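Local structure of glyoxalase family protein (Listeria monocytogenes, 2P7O) at the interface of chains A and B. The protein confers resistance to the antibiotic fosfomycin by catalysing its hydration, as a manganese-dependent member of the glyoxalase/bleomycin resistance/dioxygenase superfamily. Residues are numbered along the deposited sequence; one frame, centred on the assembly and turned at random. Chains: chain A/B, Glyoxalase family protein.

Contact 1 and contact 2 lie about 17 Å apart, measured between the centres of their C-alpha atoms, and share strand 4-12 of chain A, while chain B contributes strand 69-73 to contact 2 and the loop leading into it to contact 1. Backbone bonds join the chains in contact 2, a side-chain amide in contact 1. Two-fold symmetry repeats both in the deposited pair, probably the functional dimer, as is usual for this family. Contact 1 is centred about 10 Å from A:Glu44, the likely proton acceptor, and contact 2 about 17 Å. B:Asn68 directly precedes the manganese ligand B:His69, so contact 1 may help position the metal site.

Contact 1: the interface of chains A and B. Residues chain A 9-11, 57, 63, 115; chain B 67-68, 128.
B:Asn68 pushes its side-chain amide into chain A between strand 4-12 and the ring of A:His115, hiding 91 Å² of its surface there. Its CG stands anti to its own carbonyl carbon (chi1 -64°), which carries the amide across the boundary. At the base, CB lies 3.9 Å from the carbonyl O of A:Thr9, a mere contact. At the branch, CG meets the edge of the A:His115 ring in the ring plane, with ring and amide planes 88° apart, nearly perpendicular. The carbonyl tip OD1 accepts two hydrogen bonds. The backbone N of A:Ile11 donates at 2.8 Å to OD1 of B:Asn68, almost straight with 166° at the hydrogen. The imidazole NE2 of A:His115 also donates at 2.8 Å to the same OD1. Both donors stand well above the carbonyl plane, on opposite faces, so OD1 is clamped from two sides and rotation of the amide should be restrained. The ring is itself backed by CD1 of A:Leu10, centred over one face. The other tip, ND2, is hydrogen-bonded to water 1 at 3.2 Å, and this water lies 2.6 Å from the carbonyl O of A:Ile11, bridging the chains. OE1 of the poorly ordered A:Gln63 comes near ND2, but the N-H points elsewhere and no bond forms. Apolar contacts flank this polar core: the CG1 and CD1 branch of A:Ile11 rests against CB of B:Tyr67, whose ring is covered on one face by CD2 of B:Leu128. The sister methyl CD1 of B:Leu128 lies 4.0 Å from the thioether SD of A:Met57.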
# COMPACT_ATOMS: atom_id res chain seq x y z
N THR A 9 -2.91 -4.28 4.36
CA THR A 9 -3.20 -5.71 4.38
C THR A 9 -2.94 -6.25 2.97
O THR A 9 -3.49 -5.74 1.98
CB THR A 9 -4.67 -5.93 4.81
OG1 THR A 9 -4.72 -5.63 6.23
CG2 THR A 9 -5.16 -7.34 4.53
N LEU A 10 -2.06 -7.26 2.90
CA LEU A 10 -1.78 -7.92 1.63
C LEU A 10 -2.37 -9.32 1.63
O LEU A 10 -2.19 -9.99 2.68
CB LEU A 10 -0.26 -7.97 1.35
CG LEU A 10 0.27 -6.52 1.18
CD1 LEU A 10 1.74 -6.50 0.81
CD2 LEU A 10 -0.50 -5.69 0.16
N ILE A 11 -2.97 -9.74 0.52
CA ILE A 11 -3.52 -11.12 0.43
C ILE A 11 -2.52 -12.00 -0.34
O ILE A 11 -1.90 -11.58 -1.33
CB ILE A 11 -4.86 -11.18 -0.34
CG1 ILE A 11 -5.90 -10.19 0.21
CG2 ILE A 11 -5.39 -12.61 -0.30
CD1 ILE A 11 -6.32 -10.57 1.63
N MET A 57 -2.74 -12.11 4.83
CA MET A 57 -3.95 -12.92 4.94
C MET A 57 -4.00 -13.90 3.77
O MET A 57 -3.71 -13.50 2.65
CB MET A 57 -5.11 -11.93 5.00
CG MET A 57 -6.51 -12.21 4.48
SD MET A 57 -7.73 -10.95 5.07
CE MET A 57 -7.70 -11.45 6.81
N GLN A 63 -2.93 -12.68 -8.57
CA GLN A 63 -3.48 -11.44 -9.10
C GLN A 63 -2.57 -10.86 -10.16
O GLN A 63 -1.34 -10.92 -9.97
CB GLN A 63 -3.66 -10.41 -7.96
CG GLN A 63 -2.36 -9.74 -7.57
CD GLN A 63 -2.49 -8.49 -6.75
OE1 GLN A 63 -3.58 -8.04 -6.43
NE2 GLN A 63 -1.37 -7.84 -6.41
N HIS A 115 2.83 -8.84 -5.93
CA HIS A 115 2.89 -7.47 -5.40
C HIS A 115 4.27 -6.86 -5.73
O HIS A 115 5.33 -7.40 -5.33
CB HIS A 115 2.82 -7.56 -3.87
CG HIS A 115 1.57 -8.12 -3.29
ND1 HIS A 115 1.46 -9.33 -2.63
CD2 HIS A 115 0.33 -7.54 -3.18
CE1 HIS A 115 0.19 -9.51 -2.25
NE2 HIS A 115 -0.51 -8.42 -2.56
N TYR B 67 -8.93 -7.98 -2.08
CA TYR B 67 -9.01 -7.60 -0.67
C TYR B 67 -7.68 -7.00 -0.20
O TYR B 67 -7.66 -6.55 0.98
CB TYR B 67 -9.38 -8.79 0.21
CG TYR B 67 -10.84 -9.10 0.37
CD1 TYR B 67 -11.25 -10.20 1.12
CD2 TYR B 67 -11.80 -8.27 -0.19
CE1 TYR B 67 -12.59 -10.51 1.30
CE2 TYR B 67 -13.14 -8.56 -0.02
CZ TYR B 67 -13.53 -9.67 0.72
OH TYR B 67 -14.89 -9.87 0.86
N ASN B 68 -6.67 -6.83 -1.04
CA ASN B 68 -5.51 -5.97 -0.63
C ASN B 68 -6.04 -4.57 -0.33
O ASN B 68 -6.92 -4.08 -1.04
CB ASN B 68 -4.48 -5.87 -1.76
CG ASN B 68 -3.81 -7.17 -2.12
OD1 ASN B 68 -3.01 -7.73 -1.38
ND2 ASN B 68 -4.03 -7.73 -3.31
N LEU B 128 -11.88 -7.54 7.55
CA LEU B 128 -12.55 -7.92 6.29
C LEU B 128 -13.51 -9.08 6.52
O LEU B 128 -14.59 -9.20 5.91
CB LEU B 128 -11.52 -8.28 5.21
CG LEU B 128 -10.81 -7.23 4.36
CD1 LEU B 128 -9.59 -7.79 3.62
CD2 LEU B 128 -11.78 -6.63 3.34
O HOH W 1 -2.95 -10.69 -3.53

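Contact 2: the interface of chains A and B. Residues chain A 2-6; chain B 71-73, 120.
A:Gly4 and A:Leu5 pair with B:Gln73 and B:Phe72 as antiparallel beta bridges, joining the start of strand 4-12 to strand 69-73 of chain B across what is probably the dimer interface. The hydrogen bonds found across this joint run between backbone atoms. The N of B:Gln73 donates to the O of A:Gly4 at 2.8 Å, with 162° at the hydrogen, and the N of A:Ser6 donates to the O of B:Ala71 at the same length but with a more bent 143°. Just ahead of the strand, the N of A:Ser3 reaches the O of B:Gln73 at 3.1 Å, a longer bond. B:Gln73 is thus held through both its N and its O, independently of its side-chain amide.

Apolar contacts line the pairing. B:Phe72 meets two aliphatic chains: its CE2, on the ring rim, lies 3.9 Å from CD1 of A:Leu5, the two side chains crossing obliquely, while methyl CG2 of A:Ile2 approaches its CB and CD2. Among the side chains, A:Ser6 packs by its CB against several neighbours: the methyl CB of B:Ala71 at 3.7 Å, then CG of B:Gln73 and CB of B:His120. Chain B hides 58 Å² of A:Ser6, consistent with these contacts.

One approach is polar onto a ring, without a hydrogen bond. The hydroxyl OG of A:Ser6, anti to its backbone N (chi1 178°), sits over one face of the imidazole of B:His120, 3.6 Å above the ring plane and displaced toward the rim, with CG of B:His120 3.7 Å from that OG.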
# COMPACT_ATOMS: atom_id res chain seq x y z
N ILE A 2 -7.62 12.46 9.71
CA ILE A 2 -6.87 11.27 9.42
C ILE A 2 -5.65 11.34 10.34
O ILE A 2 -4.90 12.30 10.13
CB ILE A 2 -6.36 11.19 7.97
CG1 ILE A 2 -7.40 11.42 6.88
CG2 ILE A 2 -5.61 9.86 7.79
CD1 ILE A 2 -8.25 10.22 6.55
N SER A 3 -5.52 10.49 11.34
CA SER A 3 -4.35 10.60 12.22
C SER A 3 -3.09 10.12 11.53
O SER A 3 -1.94 10.56 11.77
CB SER A 3 -4.57 9.80 13.49
N GLY A 4 -3.27 9.07 10.75
CA GLY A 4 -2.09 8.45 10.13
C GLY A 4 -2.53 7.16 9.44
O GLY A 4 -3.71 6.92 9.24
N LEU A 5 -1.54 6.40 9.03
CA LEU A 5 -1.72 5.07 8.49
C LEU A 5 -2.12 4.19 9.67
O LEU A 5 -1.52 4.23 10.76
CB LEU A 5 -0.40 4.61 7.84
CG LEU A 5 -0.50 3.56 6.74
CD1 LEU A 5 -1.38 4.08 5.60
CD2 LEU A 5 0.86 3.23 6.14
N SER A 6 -3.14 3.39 9.47
CA SER A 6 -3.54 2.30 10.34
C SER A 6 -2.72 1.03 10.01
O SER A 6 -2.04 0.52 10.90
CB SER A 6 -5.03 1.92 10.16
OG SER A 6 -5.32 0.82 11.01
N ALA B 71 -5.33 0.99 4.87
CA ALA B 71 -6.23 1.53 5.91
C ALA B 71 -5.56 2.76 6.55
O ALA B 71 -4.44 2.65 7.05
CB ALA B 71 -6.42 0.52 7.03
N PHE B 72 -6.36 3.81 6.63
CA PHE B 72 -6.05 5.05 7.32
C PHE B 72 -6.80 5.12 8.65
O PHE B 72 -7.92 4.64 8.73
CB PHE B 72 -6.42 6.28 6.45
CG PHE B 72 -5.45 6.45 5.28
CD1 PHE B 72 -5.84 5.97 4.04
CD2 PHE B 72 -4.22 7.06 5.41
CE1 PHE B 72 -4.98 6.12 2.95
CE2 PHE B 72 -3.36 7.20 4.34
CZ PHE B 72 -3.74 6.76 3.08
N GLN B 73 -6.17 5.57 9.73
CA GLN B 73 -6.83 5.61 11.02
C GLN B 73 -7.65 6.90 11.14
O GLN B 73 -7.25 7.99 10.66
CB GLN B 73 -5.80 5.47 12.17
CG GLN B 73 -6.27 4.29 13.06
CD GLN B 73 -7.20 4.86 14.12
OE1 GLN B 73 -8.41 4.68 14.16
NE2 GLN B 73 -6.59 5.68 14.98
N HIS B 120 -10.27 3.20 9.44
CA HIS B 120 -10.30 2.30 10.58
C HIS B 120 -10.29 3.11 11.88
O HIS B 120 -9.34 3.87 12.16
CB HIS B 120 -9.01 1.42 10.42
CG HIS B 120 -8.91 0.43 11.57
ND1 HIS B 120 -8.99 -0.93 11.37
CD2 HIS B 120 -8.61 0.53 12.89
CE1 HIS B 120 -8.81 -1.57 12.51
NE2 HIS B 120 -8.67 -0.69 13.50